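Local coordinates for protein putative nucleoside-diphosphate-sugar epimerase (Staphylococcus aureus subsp. aureus, PDB 3E48) that is of unknown function but probably binds NAD(P) on a Rossmann-type fold and may act on nucleoside-diphosphate sugars as an epimerase, at residues I169-R174 with S245-G250; D145-Y150 with L160-G165; N175-G180 with Y195-Y200; G10-H15 with V138-Y143; A208-E213 with Q271-F276. All coordinates share one frame; numbering follows the deposited sequence.

Contact 1 (I169-R174 with S245-G250); sequences INYITR and SMYHAG
Ile169 holds CG1 beside its backbone N and opposite the carbonyl carbon (chi1 -67°), and with chi2 at 169° its extended arm brings CD1 up to helix 239-251. Tyr247, whose CG likewise stands opposite its carbonyl carbon and beside the backbone N, presents a ring edge to it. The two side chains cross at about a right angle, and Ile169 CD1 lies near the ring plane, 3.8 Å from Tyr247 CD1. One helical turn on, Gly250 adds no side chain, which suits a place where Ile169 CG1 comes within 4.2 Å of Gly250 CA. Strand 169-172 and helix 245-250 run at 119° to each other with their axes 10.0 Å apart, so long side chains must bridge most of the gap. Tyr171 reaches across as well, and its hydroxyl is joined to that of Tyr247 by a water, 3.0 Å from Tyr171 OH and 2.6 Å from Tyr247 OH. The water lies in the plane of both rings, at their edges. The contact is therefore mainly apolar and buried, yet it includes two tyrosine hydroxyls: direct bonds between strand and helix are absent, and a single water links these polar ends.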
# COMPACT_ATOMS: atom_id res chain seq x y z
N ILE B 169 -15.83 -15.07 0.81
CA ILE B 169 -14.39 -15.06 0.54
C ILE B 169 -14.08 -15.84 -0.73
O ILE B 169 -14.54 -16.97 -0.91
CB ILE B 169 -13.59 -15.70 1.70
CG1 ILE B 169 -13.70 -14.83 2.96
CG2 ILE B 169 -12.12 -15.83 1.32
CD1 ILE B 169 -13.19 -15.48 4.22
N ASN B 170 -13.29 -15.23 -1.62
CA ASN B 170 -12.95 -15.93 -2.84
C ASN B 170 -11.73 -16.81 -2.62
O ASN B 170 -10.72 -16.38 -2.06
CB ASN B 170 -12.70 -14.94 -3.98
CG ASN B 170 -12.61 -15.64 -5.32
OD1 ASN B 170 -11.56 -16.14 -5.70
ND2 ASN B 170 -13.73 -15.69 -6.04
N TYR B 171 -11.87 -18.07 -3.04
CA TYR B 171 -10.85 -19.10 -2.90
C TYR B 171 -10.38 -19.64 -4.24
O TYR B 171 -11.14 -19.66 -5.20
CB TYR B 171 -11.41 -20.29 -2.12
CG TYR B 171 -11.53 -20.11 -0.63
CD1 TYR B 171 -10.48 -20.48 0.21
CD2 TYR B 171 -12.70 -19.63 -0.06
CE1 TYR B 171 -10.59 -20.38 1.58
CE2 TYR B 171 -12.83 -19.52 1.33
CZ TYR B 171 -11.77 -19.91 2.14
OH TYR B 171 -11.88 -19.81 3.51
N ILE B 172 -9.15 -20.13 -4.27
CA ILE B 172 -8.57 -20.71 -5.48
C ILE B 172 -7.42 -21.66 -5.08
O ILE B 172 -6.75 -21.42 -4.07
CB ILE B 172 -8.06 -19.59 -6.43
CG1 ILE B 172 -7.53 -20.20 -7.74
CG2 ILE B 172 -6.98 -18.76 -5.74
CD1 ILE B 172 -7.21 -19.16 -8.79
N THR B 173 -7.21 -22.73 -5.84
CA THR B 173 -6.15 -23.68 -5.51
C THR B 173 -4.79 -23.13 -5.92
O THR B 173 -4.70 -22.24 -6.77
CB THR B 173 -6.31 -25.03 -6.25
OG1 THR B 173 -6.17 -24.83 -7.66
CG2 THR B 173 -7.67 -25.65 -5.96
N ARG B 174 -3.73 -23.64 -5.30
CA ARG B 174 -2.39 -23.21 -5.66
C ARG B 174 -2.15 -23.69 -7.08
O ARG B 174 -1.50 -23.00 -7.87
CB ARG B 174 -1.34 -23.81 -4.73
CG ARG B 174 -1.37 -23.28 -3.31
CD ARG B 174 -0.00 -23.41 -2.66
NE ARG B 174 -0.03 -22.95 -1.28
CZ ARG B 174 -0.34 -23.72 -0.24
NH1 ARG B 174 -0.64 -24.99 -0.43
NH2 ARG B 174 -0.37 -23.20 0.98
N SER B 245 -7.14 -11.21 11.41
CA SER B 245 -7.36 -10.00 10.62
C SER B 245 -7.71 -10.34 9.18
O SER B 245 -8.39 -9.58 8.49
CB SER B 245 -6.11 -9.09 10.65
OG SER B 245 -5.07 -9.57 9.82
N MSE B 246 -7.24 -11.50 8.71
CA MSE B 246 -7.52 -11.92 7.35
C MSE B 246 -9.02 -12.23 7.22
O MSE B 246 -9.69 -11.75 6.31
CB MSE B 246 -6.68 -13.15 6.99
CG MSE B 246 -6.71 -13.54 5.52
SE MSE B 246 -5.34 -14.85 5.11
CE MSE B 246 -6.21 -16.40 5.89
N TYR B 247 -9.56 -13.01 8.16
CA TYR B 247 -10.98 -13.32 8.10
C TYR B 247 -11.82 -12.09 8.44
O TYR B 247 -12.95 -11.97 7.99
CB TYR B 247 -11.28 -14.50 9.02
CG TYR B 247 -10.64 -15.76 8.48
CD1 TYR B 247 -11.12 -16.35 7.31
CD2 TYR B 247 -9.48 -16.28 9.04
CE1 TYR B 247 -10.46 -17.41 6.71
CE2 TYR B 247 -8.80 -17.35 8.45
CZ TYR B 247 -9.30 -17.91 7.28
OH TYR B 247 -8.63 -18.94 6.67
N HIS B 248 -11.25 -11.18 9.22
CA HIS B 248 -11.96 -9.96 9.57
C HIS B 248 -12.16 -9.15 8.29
O HIS B 248 -13.20 -8.52 8.08
CB HIS B 248 -11.16 -9.16 10.60
CG HIS B 248 -11.86 -7.92 11.08
ND1 HIS B 248 -13.16 -7.93 11.53
CD2 HIS B 248 -11.43 -6.64 11.18
CE1 HIS B 248 -13.51 -6.70 11.89
NE2 HIS B 248 -12.47 -5.91 11.69
N ALA B 249 -11.15 -9.18 7.41
CA ALA B 249 -11.26 -8.47 6.14
C ALA B 249 -12.40 -9.11 5.35
O ALA B 249 -13.11 -8.44 4.61
CB ALA B 249 -9.95 -8.56 5.37
N GLY B 250 -12.57 -10.42 5.53
CA GLY B 250 -13.64 -11.12 4.84
C GLY B 250 -15.00 -10.70 5.38
O GLY B 250 -15.98 -10.62 4.63
O HOH W 1 -9.46 -20.74 4.96

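Contact 2 (D145-Y150 with L160-G165)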
# COMPACT_ATOMS: atom_id res chain seq x y z
N ASP B 145 -6.05 -24.98 -0.63
CA ASP B 145 -5.22 -26.05 -0.09
C ASP B 145 -5.20 -26.27 1.42
O ASP B 145 -5.38 -27.40 1.88
CB ASP B 145 -3.79 -25.88 -0.63
CG ASP B 145 -3.74 -25.82 -2.15
OD1 ASP B 145 -4.31 -24.87 -2.73
OD2 ASP B 145 -3.16 -26.74 -2.77
N PRO B 146 -5.02 -25.21 2.22
CA PRO B 146 -4.99 -25.33 3.68
C PRO B 146 -6.22 -26.02 4.29
O PRO B 146 -6.15 -26.59 5.38
CB PRO B 146 -4.86 -23.89 4.15
CG PRO B 146 -4.06 -23.26 3.04
CD PRO B 146 -4.75 -23.82 1.82
N LEU B 147 -7.34 -25.98 3.58
CA LEU B 147 -8.56 -26.59 4.08
C LEU B 147 -8.46 -28.10 4.27
O LEU B 147 -9.09 -28.66 5.17
CB LEU B 147 -9.73 -26.26 3.15
CG LEU B 147 -10.11 -24.78 3.08
CD1 LEU B 147 -11.20 -24.56 2.04
CD2 LEU B 147 -10.58 -24.31 4.46
N LYS B 148 -7.66 -28.77 3.44
CA LYS B 148 -7.54 -30.23 3.57
C LYS B 148 -6.94 -30.68 4.91
O LYS B 148 -7.55 -31.48 5.62
CB LYS B 148 -6.73 -30.81 2.41
CG LYS B 148 -7.48 -30.83 1.09
CD LYS B 148 -6.69 -31.58 0.02
CE LYS B 148 -7.51 -31.74 -1.26
NZ LYS B 148 -6.78 -32.50 -2.31
N PRO B 149 -5.75 -30.18 5.26
CA PRO B 149 -5.14 -30.59 6.54
C PRO B 149 -5.90 -30.08 7.76
O PRO B 149 -5.70 -30.56 8.88
CB PRO B 149 -3.73 -29.99 6.46
CG PRO B 149 -3.47 -29.93 4.98
CD PRO B 149 -4.78 -29.44 4.44
N TYR B 150 -6.77 -29.10 7.54
CA TYR B 150 -7.54 -28.51 8.62
C TYR B 150 -8.82 -29.27 8.92
O TYR B 150 -9.34 -29.22 10.03
CB TYR B 150 -7.84 -27.05 8.26
CG TYR B 150 -8.51 -26.22 9.34
CD1 TYR B 150 -8.11 -26.32 10.67
CD2 TYR B 150 -9.49 -25.30 9.01
CE1 TYR B 150 -8.69 -25.50 11.65
CE2 TYR B 150 -10.07 -24.48 9.97
CZ TYR B 150 -9.67 -24.58 11.29
OH TYR B 150 -10.24 -23.76 12.23
N LEU B 160 -17.23 -24.61 11.89
CA LEU B 160 -16.31 -23.77 11.14
C LEU B 160 -16.31 -22.49 11.98
O LEU B 160 -17.36 -21.87 12.15
CB LEU B 160 -16.86 -23.49 9.74
CG LEU B 160 -15.96 -22.65 8.82
CD1 LEU B 160 -14.68 -23.43 8.50
CD2 LEU B 160 -16.72 -22.32 7.54
N ILE B 161 -15.15 -22.10 12.50
CA ILE B 161 -15.08 -20.93 13.37
C ILE B 161 -14.47 -19.63 12.83
O ILE B 161 -14.29 -18.67 13.58
CB ILE B 161 -14.33 -21.28 14.67
CG1 ILE B 161 -12.88 -21.66 14.36
CG2 ILE B 161 -15.04 -22.44 15.37
CD1 ILE B 161 -12.04 -21.94 15.59
N TYR B 162 -14.14 -19.60 11.54
CA TYR B 162 -13.57 -18.39 10.96
C TYR B 162 -14.43 -17.16 11.28
O TYR B 162 -15.62 -17.13 10.99
CB TYR B 162 -13.45 -18.52 9.43
CG TYR B 162 -12.49 -19.58 8.94
CD1 TYR B 162 -11.22 -19.72 9.49
CD2 TYR B 162 -12.84 -20.39 7.86
CE1 TYR B 162 -10.31 -20.64 8.97
CE2 TYR B 162 -11.93 -21.31 7.33
CZ TYR B 162 -10.67 -21.43 7.89
OH TYR B 162 -9.78 -22.33 7.33
N PRO B 163 -13.83 -16.14 11.91
CA PRO B 163 -14.56 -14.91 12.26
C PRO B 163 -14.72 -14.03 11.04
O PRO B 163 -14.17 -12.92 10.98
CB PRO B 163 -13.67 -14.28 13.32
CG PRO B 163 -12.29 -14.64 12.83
CD PRO B 163 -12.45 -16.10 12.43
N ALA B 164 -15.48 -14.51 10.06
CA ALA B 164 -15.70 -13.78 8.82
C ALA B 164 -17.12 -13.25 8.68
O ALA B 164 -17.51 -12.81 7.60
CB ALA B 164 -15.36 -14.68 7.63
N GLY B 165 -17.89 -13.28 9.76
CA GLY B 165 -19.25 -12.80 9.70
C GLY B 165 -20.04 -13.43 8.57
O GLY B 165 -19.96 -14.64 8.36
O HOH W 2 -12.51 -22.36 11.16
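Ile161 opens the meeting of loop 160-165 with Tyr150 of helix 147-157: its CG1 lies 4.0 Å from Tyr150 OH, the two side chains crossing at about a right angle. The same residue contributes a backbone bond, since Ile161 N donates to a water at 3.0 Å. That water is also hydrogen-bonded to Tyr150 OH at 2.9 Å, in the plane of the Tyr150 ring, and Tyr150 OH has a second partner in Tyr233 OH. Next comes Tyr162, whose ring lies beneath this water, with the oxygen 3.3 Å above the ring plane, over its centre. With CG opposite the carbonyl carbon and beside the backbone N (chi1 -65°), Tyr162 runs back past Tyr150, the two side chains pointing in opposite directions. Their planes are inclined at 34°, and the hydroxyl oxygen Tyr162 OH packs 3.4 Å from Tyr150 CE2. Leu147 supplies the apolar neighbour at the edge of the Tyr162 ring, its CD2 lying 3.6 Å from Tyr162 OH. Pro163 then centres an inverse gamma turn, which a proline's restrained phi accommodates well. Around this pair of tyrosines, Tyr162 stacks on Tyr247 of helix 239-251 and touches Phe229 of helix 226-231, while Leu147 packs on Leu207 of helix 204-215 and Leu273 of helix 273-277.

Contact 3 (N175-G180 with Y195-Y200); sequences NDIARG and YLLSGY
Packing of a helix against the Rossmann-type sheet is the motif here: helix 174-186 lies over strand 194-203, which runs parallel to its sheet neighbour 134-143. Leu197 of the strand carries the contact. Its CG stands opposite the carbonyl carbon (chi1 -63°), and the branch CD1 enters between Ile177 and Gly180, one turn apart on the helix. There it lies 4.1 Å from Gly180 CA, an approach that a residue without a side chain makes possible, while Ile177 CG2 borders it at 4.2 Å. A branched apolar tip suits this buried place, where one methyl meets backbone atoms of the helix as well as the Ile177 side chain. Beside it, Asp176 and Arg179 form a weak salt bridge along the helix, and each has a further partner, Gln271 N for Asp176 OD2 and Asp268 for Arg179 NH2. Farther along the strand, Gly199 and Tyr200 both face Tyr171 in a classic beta bulge. The closest approach across the contact is that of Leu197 CD1 to the carbonyl oxygen Ile177 O, at 3.6 Å.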
# COMPACT_ATOMS: atom_id res chain seq x y z
N ASN B 175 -2.65 -24.88 -7.40
CA ASN B 175 -2.47 -25.41 -8.74
C ASN B 175 -3.00 -24.43 -9.79
O ASN B 175 -2.34 -24.18 -10.80
CB ASN B 175 -3.20 -26.75 -8.90
CG ASN B 175 -3.11 -27.30 -10.31
OD1 ASN B 175 -2.02 -27.56 -10.82
ND2 ASN B 175 -4.26 -27.48 -10.95
N ASP B 176 -4.18 -23.87 -9.55
CA ASP B 176 -4.76 -22.92 -10.50
C ASP B 176 -4.00 -21.59 -10.54
O ASP B 176 -3.89 -20.97 -11.61
CB ASP B 176 -6.24 -22.67 -10.19
CG ASP B 176 -7.13 -23.83 -10.62
OD1 ASP B 176 -6.69 -24.65 -11.46
OD2 ASP B 176 -8.27 -23.92 -10.13
N ILE B 177 -3.48 -21.14 -9.40
CA ILE B 177 -2.72 -19.90 -9.39
C ILE B 177 -1.50 -20.15 -10.26
O ILE B 177 -1.15 -19.34 -11.12
CB ILE B 177 -2.27 -19.54 -7.97
CG1 ILE B 177 -3.49 -19.09 -7.15
CG2 ILE B 177 -1.20 -18.44 -8.01
CD1 ILE B 177 -3.21 -18.93 -5.68
N ALA B 178 -0.85 -21.30 -10.05
CA ALA B 178 0.33 -21.64 -10.82
C ALA B 178 0.02 -21.72 -12.31
O ALA B 178 0.82 -21.29 -13.13
CB ALA B 178 0.92 -22.96 -10.33
N ARG B 179 -1.14 -22.27 -12.68
CA ARG B 179 -1.47 -22.36 -14.10
C ARG B 179 -1.59 -20.96 -14.71
O ARG B 179 -1.15 -20.73 -15.84
CB ARG B 179 -2.78 -23.13 -14.31
CG ARG B 179 -2.69 -24.60 -13.91
CD ARG B 179 -4.06 -25.26 -13.98
NE ARG B 179 -4.57 -25.34 -15.34
CZ ARG B 179 -5.83 -25.63 -15.66
NH1 ARG B 179 -6.72 -25.85 -14.70
NH2 ARG B 179 -6.20 -25.69 -16.92
N GLY B 180 -2.18 -20.04 -13.96
CA GLY B 180 -2.32 -18.68 -14.45
C GLY B 180 -0.96 -18.00 -14.60
O GLY B 180 -0.71 -17.30 -15.58
N TYR B 195 -3.38 -8.36 -12.95
CA TYR B 195 -4.29 -9.50 -12.97
C TYR B 195 -4.77 -9.93 -11.60
O TYR B 195 -4.11 -9.70 -10.59
CB TYR B 195 -3.60 -10.70 -13.63
CG TYR B 195 -3.24 -10.52 -15.08
CD1 TYR B 195 -4.22 -10.56 -16.07
CD2 TYR B 195 -1.92 -10.27 -15.46
CE1 TYR B 195 -3.90 -10.37 -17.41
CE2 TYR B 195 -1.59 -10.06 -16.80
CZ TYR B 195 -2.59 -10.12 -17.77
OH TYR B 195 -2.28 -9.89 -19.10
N LEU B 196 -5.94 -10.56 -11.58
CA LEU B 196 -6.49 -11.12 -10.35
C LEU B 196 -6.84 -12.56 -10.70
O LEU B 196 -7.64 -12.80 -11.59
CB LEU B 196 -7.77 -10.39 -9.92
CG LEU B 196 -8.55 -11.09 -8.79
CD1 LEU B 196 -7.71 -11.22 -7.52
CD2 LEU B 196 -9.82 -10.29 -8.52
N LEU B 197 -6.22 -13.51 -10.02
CA LEU B 197 -6.51 -14.91 -10.26
C LEU B 197 -7.48 -15.33 -9.16
O LEU B 197 -7.09 -15.54 -8.01
CB LEU B 197 -5.21 -15.74 -10.20
CG LEU B 197 -4.18 -15.37 -11.28
CD1 LEU B 197 -2.95 -16.27 -11.16
CD2 LEU B 197 -4.81 -15.54 -12.66
N SER B 198 -8.75 -15.42 -9.54
CA SER B 198 -9.81 -15.80 -8.60
C SER B 198 -10.43 -17.14 -8.97
O SER B 198 -10.37 -17.57 -10.12
CB SER B 198 -10.89 -14.71 -8.57
OG SER B 198 -11.49 -14.55 -9.85
N GLY B 199 -11.02 -17.80 -7.98
CA GLY B 199 -11.66 -19.09 -8.21
C GLY B 199 -13.15 -18.99 -7.97
O GLY B 199 -13.91 -18.68 -8.88
N TYR B 200 -13.58 -19.27 -6.74
CA TYR B 200 -14.99 -19.18 -6.39
C TYR B 200 -15.19 -18.53 -5.03
O TYR B 200 -14.41 -18.76 -4.10
CB TYR B 200 -15.65 -20.57 -6.38
CG TYR B 200 -15.52 -21.30 -7.69
CD1 TYR B 200 -14.41 -22.11 -7.95
CD2 TYR B 200 -16.48 -21.14 -8.70
CE1 TYR B 200 -14.25 -22.73 -9.19
CE2 TYR B 200 -16.33 -21.76 -9.94
CZ TYR B 200 -15.21 -22.54 -10.18
OH TYR B 200 -15.04 -23.13 -11.40

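Contact 4 (G10-H15 with V138-Y143); sequences GHLGTH and VRMAMY
Leu12 and Tyr143 mark the closest backbone approach, their CA atoms still 9.6 Å apart, as the first turn of helix 11-22 faces strand 134-143 where that strand is interrupted at Ala141. Gly10 is the N-cap of the helix, and with Gly13 it belongs to a sequence of the GxxGxxG type, consistent with the dinucleotide-binding turn of Rossmann folds. Gly10 O accepts two bonds from opposite faces of its plane: Thr14 N at 2.9 Å and, above the carbonyl plane, Thr14 OG1 at 2.8 Å. From the turn so fixed, Leu12 extends CG opposite its backbone N (chi1 175°) and turns CD2 to two strand side chains that stand next to each other. Met140, modelled as selenomethionine, comes to meet it tip to tip, with SE 4.0 Å from Leu12 CD2; its chain bends at the last torsion, as a flexible side chain can. Tyr143 crosses Leu12 at about a right angle, bringing Tyr143 OH to 3.8 Å from Leu12 CD2. Two apolar residues and a tyrosine thus span a gap too wide for short side chains. Ile104 of strand 100-106 also touches Leu12 and Met140, while helix 174-186 borders the group through Ile177, which packs on Leu12 and Tyr143, and through Arg174, which makes a cation-pi contact with the Tyr143 ring.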
# COMPACT_ATOMS: atom_id res chain seq x y z
N GLY B 10 8.92 -23.22 -2.13
CA GLY B 10 7.76 -23.01 -1.28
C GLY B 10 6.57 -23.76 -1.84
O GLY B 10 6.66 -24.37 -2.90
N HIS B 11 5.44 -23.71 -1.14
CA HIS B 11 4.25 -24.41 -1.62
C HIS B 11 3.84 -23.96 -3.02
O HIS B 11 3.72 -24.78 -3.93
CB HIS B 11 3.08 -24.19 -0.66
CG HIS B 11 3.25 -24.88 0.66
ND1 HIS B 11 3.46 -26.24 0.76
CD2 HIS B 11 3.23 -24.40 1.92
CE1 HIS B 11 3.57 -26.57 2.04
NE2 HIS B 11 3.43 -25.48 2.76
N LEU B 12 3.64 -22.66 -3.21
CA LEU B 12 3.25 -22.17 -4.52
C LEU B 12 4.39 -22.32 -5.53
O LEU B 12 4.17 -22.73 -6.67
CB LEU B 12 2.81 -20.71 -4.45
CG LEU B 12 2.50 -20.05 -5.79
CD1 LEU B 12 1.33 -20.76 -6.47
CD2 LEU B 12 2.17 -18.58 -5.57
N GLY B 13 5.61 -22.00 -5.10
CA GLY B 13 6.75 -22.11 -5.99
C GLY B 13 6.96 -23.50 -6.57
O GLY B 13 7.38 -23.65 -7.72
N THR B 14 6.68 -24.52 -5.77
CA THR B 14 6.84 -25.90 -6.22
C THR B 14 5.87 -26.18 -7.36
O THR B 14 6.24 -26.81 -8.36
CB THR B 14 6.62 -26.88 -5.04
OG1 THR B 14 7.66 -26.69 -4.07
CG2 THR B 14 6.65 -28.32 -5.51
N HIS B 15 4.63 -25.71 -7.21
CA HIS B 15 3.62 -25.88 -8.26
C HIS B 15 4.10 -25.24 -9.55
O HIS B 15 4.09 -25.86 -10.62
CB HIS B 15 2.30 -25.23 -7.84
CG HIS B 15 1.48 -26.07 -6.92
ND1 HIS B 15 0.69 -27.11 -7.36
CD2 HIS B 15 1.34 -26.04 -5.57
CE1 HIS B 15 0.10 -27.68 -6.32
NE2 HIS B 15 0.48 -27.05 -5.23
N VAL B 138 0.41 -9.65 -10.37
CA VAL B 138 -0.58 -10.72 -10.31
C VAL B 138 -1.12 -10.87 -8.90
O VAL B 138 -0.38 -11.24 -7.99
CB VAL B 138 0.05 -12.06 -10.74
CG1 VAL B 138 -1.00 -13.16 -10.74
CG2 VAL B 138 0.68 -11.91 -12.12
N ARG B 139 -2.40 -10.59 -8.70
CA ARG B 139 -2.98 -10.73 -7.37
C ARG B 139 -3.71 -12.07 -7.28
O ARG B 139 -4.40 -12.46 -8.22
CB ARG B 139 -3.93 -9.56 -7.10
CG ARG B 139 -3.19 -8.22 -7.00
CD ARG B 139 -4.10 -7.00 -7.10
NE ARG B 139 -5.00 -6.86 -5.96
CZ ARG B 139 -6.30 -7.09 -6.00
NH1 ARG B 139 -6.88 -7.47 -7.13
NH2 ARG B 139 -7.04 -6.94 -4.90
N MSE B 140 -3.52 -12.78 -6.18
CA MSE B 140 -4.18 -14.07 -6.02
C MSE B 140 -5.20 -14.08 -4.89
O MSE B 140 -5.06 -13.33 -3.91
CB MSE B 140 -3.13 -15.17 -5.78
CG MSE B 140 -2.39 -15.05 -4.47
SE MSE B 140 -0.89 -16.28 -4.32
CE MSE B 140 0.35 -15.09 -3.45
N ALA B 141 -6.22 -14.92 -5.04
CA ALA B 141 -7.26 -15.06 -4.02
C ALA B 141 -6.72 -16.00 -2.94
O ALA B 141 -5.55 -16.37 -2.98
CB ALA B 141 -8.54 -15.62 -4.65
N MSE B 142 -7.57 -16.38 -1.98
CA MSE B 142 -7.15 -17.25 -0.87
C MSE B 142 -6.97 -18.73 -1.23
O MSE B 142 -7.84 -19.33 -1.85
CB MSE B 142 -8.15 -17.12 0.29
CG MSE B 142 -7.68 -17.75 1.59
SE MSE B 142 -8.98 -17.58 3.03
CE MSE B 142 -8.92 -15.66 3.29
N TYR B 143 -5.85 -19.32 -0.82
CA TYR B 143 -5.59 -20.73 -1.11
C TYR B 143 -6.65 -21.68 -0.55
O TYR B 143 -7.05 -21.56 0.60
CB TYR B 143 -4.25 -21.18 -0.52
CG TYR B 143 -3.03 -20.44 -0.98
CD1 TYR B 143 -2.75 -20.25 -2.33
CD2 TYR B 143 -2.10 -19.97 -0.04
CE1 TYR B 143 -1.58 -19.62 -2.75
CE2 TYR B 143 -0.93 -19.34 -0.45
CZ TYR B 143 -0.68 -19.17 -1.80
OH TYR B 143 0.48 -18.56 -2.20

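Contact 5 (A208-E213 with Q271-F276); sequences AAILSE and QTLQSF
Ile210 of helix 204-215 and Gln274 of the short helix 273-277 bring the two backbones to a CA separation of 6.4 Å, in a helix-helix packing contact near the surface. Ile210 uses two branches. CG2, lying opposite the backbone N, meets the buried Leu273, with Leu273 CG 3.8 Å away. CD1 goes instead to the exposed side, 3.5 Å from Gln274 CG. The glutamine bends at its second torsion (chi2 88°), which brings CG and the amide carbon CD across the end of the isoleucine, so a long polar residue at the exposed edge of the contact can cover an apolar one with its carbon part. Leu211 packs on Leu151 and Leu154 of helix 147-157. Within helix 204-215, Ser212 OG bonds back to Ala208 O at 2.7 Å, from the face of the carbonyl plane opposite to Ser212 N. The start of helix 273-277 is fixed by Thr272 at its N-cap, where Thr272 OG1 accepts Ser275 N at 3.0 Å with an N-H...O angle of 159°.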
# COMPACT_ATOMS: atom_id res chain seq x y z
N ALA B 208 -19.01 -24.36 5.01
CA ALA B 208 -19.28 -25.40 5.99
C ALA B 208 -20.05 -26.57 5.37
O ALA B 208 -19.77 -27.73 5.65
CB ALA B 208 -20.05 -24.82 7.18
N ALA B 209 -21.02 -26.25 4.52
CA ALA B 209 -21.83 -27.28 3.86
C ALA B 209 -20.96 -28.14 2.94
O ALA B 209 -21.12 -29.35 2.88
CB ALA B 209 -22.96 -26.63 3.06
N ILE B 210 -20.02 -27.50 2.24
CA ILE B 210 -19.11 -28.20 1.34
C ILE B 210 -18.23 -29.16 2.14
O ILE B 210 -18.10 -30.34 1.79
CB ILE B 210 -18.17 -27.22 0.60
CG1 ILE B 210 -18.98 -26.26 -0.27
CG2 ILE B 210 -17.17 -27.99 -0.26
CD1 ILE B 210 -19.68 -26.93 -1.40
N LEU B 211 -17.63 -28.65 3.20
CA LEU B 211 -16.75 -29.45 4.05
C LEU B 211 -17.53 -30.58 4.72
O LEU B 211 -17.00 -31.68 4.91
CB LEU B 211 -16.09 -28.56 5.10
CG LEU B 211 -15.23 -27.42 4.54
CD1 LEU B 211 -14.85 -26.45 5.65
CD2 LEU B 211 -13.99 -28.00 3.88
N SER B 212 -18.79 -30.32 5.06
CA SER B 212 -19.63 -31.33 5.70
C SER B 212 -19.89 -32.53 4.79
O SER B 212 -19.66 -33.67 5.18
CB SER B 212 -20.97 -30.71 6.12
OG SER B 212 -20.80 -29.76 7.15
N GLU B 213 -20.37 -32.27 3.58
CA GLU B 213 -20.66 -33.35 2.65
C GLU B 213 -19.39 -34.03 2.13
O GLU B 213 -19.44 -35.18 1.70
CB GLU B 213 -21.50 -32.82 1.47
CG GLU B 213 -20.92 -31.59 0.80
CD GLU B 213 -21.80 -31.07 -0.32
OE1 GLU B 213 -22.05 -31.82 -1.28
OE2 GLU B 213 -22.22 -29.89 -0.24
N GLN B 271 -10.80 -24.85 -10.58
CA GLN B 271 -11.31 -26.00 -9.86
C GLN B 271 -12.11 -25.57 -8.63
O GLN B 271 -11.66 -24.73 -7.85
CB GLN B 271 -10.16 -26.92 -9.42
CG GLN B 271 -10.64 -28.23 -8.85
CD GLN B 271 -9.51 -29.16 -8.46
OE1 GLN B 271 -9.70 -30.37 -8.31
NE2 GLN B 271 -8.32 -28.60 -8.28
N THR B 272 -13.29 -26.15 -8.47
CA THR B 272 -14.16 -25.85 -7.33
C THR B 272 -13.61 -26.50 -6.07
O THR B 272 -12.80 -27.42 -6.15
CB THR B 272 -15.57 -26.41 -7.54
OG1 THR B 272 -15.50 -27.85 -7.56
CG2 THR B 272 -16.16 -25.92 -8.85
N LEU B 273 -14.06 -26.03 -4.91
CA LEU B 273 -13.60 -26.62 -3.66
C LEU B 273 -14.06 -28.08 -3.57
O LEU B 273 -13.30 -28.96 -3.15
CB LEU B 273 -14.14 -25.84 -2.46
CG LEU B 273 -13.80 -26.40 -1.07
CD1 LEU B 273 -12.30 -26.58 -0.92
CD2 LEU B 273 -14.33 -25.45 -0.01
N GLN B 274 -15.30 -28.34 -3.98
CA GLN B 274 -15.87 -29.69 -3.95
C GLN B 274 -14.97 -30.65 -4.73
O GLN B 274 -14.65 -31.74 -4.26
CB GLN B 274 -17.26 -29.70 -4.58
CG GLN B 274 -18.26 -28.69 -4.02
CD GLN B 274 -18.20 -27.34 -4.73
OE1 GLN B 274 -17.26 -26.57 -4.55
NE2 GLN B 274 -19.22 -27.06 -5.53
N SER B 275 -14.58 -30.23 -5.93
CA SER B 275 -13.72 -31.03 -6.79
C SER B 275 -12.34 -31.22 -6.17
O SER B 275 -11.77 -32.32 -6.21
CB SER B 275 -13.58 -30.35 -8.15
OG SER B 275 -12.66 -31.03 -8.98
N PHE B 276 -11.81 -30.15 -5.59
CA PHE B 276 -10.49 -30.18 -4.97
C PHE B 276 -10.44 -31.19 -3.83
O PHE B 276 -9.49 -31.96 -3.71
CB PHE B 276 -10.13 -28.79 -4.45
CG PHE B 276 -8.82 -28.73 -3.73
CD1 PHE B 276 -7.64 -29.04 -4.38
CD2 PHE B 276 -8.77 -28.36 -2.39
CE1 PHE B 276 -6.41 -28.99 -3.72
CE2 PHE B 276 -7.55 -28.30 -1.71
CZ PHE B 276 -6.37 -28.62 -2.38

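Overall arrangement
Contacts 3 and 4 lie deepest, their centres 8 Å apart: they place helices 174-186 and 11-22 against the neighbouring strands 194-203 and 134-143, mostly through apolar side chains and without hydrogen bonds across. Contact 1 uses strand 168-172, which pairs with both of these strands. It is buried like contact 2, and in both a water completes the polar link, between two tyrosine hydroxyls in contact 1 and between a tyrosine hydroxyl and a backbone N-H in contact 2. The two also meet where Arg174 N bonds to Asp145 OD1. Contact 5, whose centre is about 20 Å from that of the chain, is partly exposed, and there a glutamine packs its carbon part on an isoleucine. Segment 271-276 adjoins contacts 2 and 3.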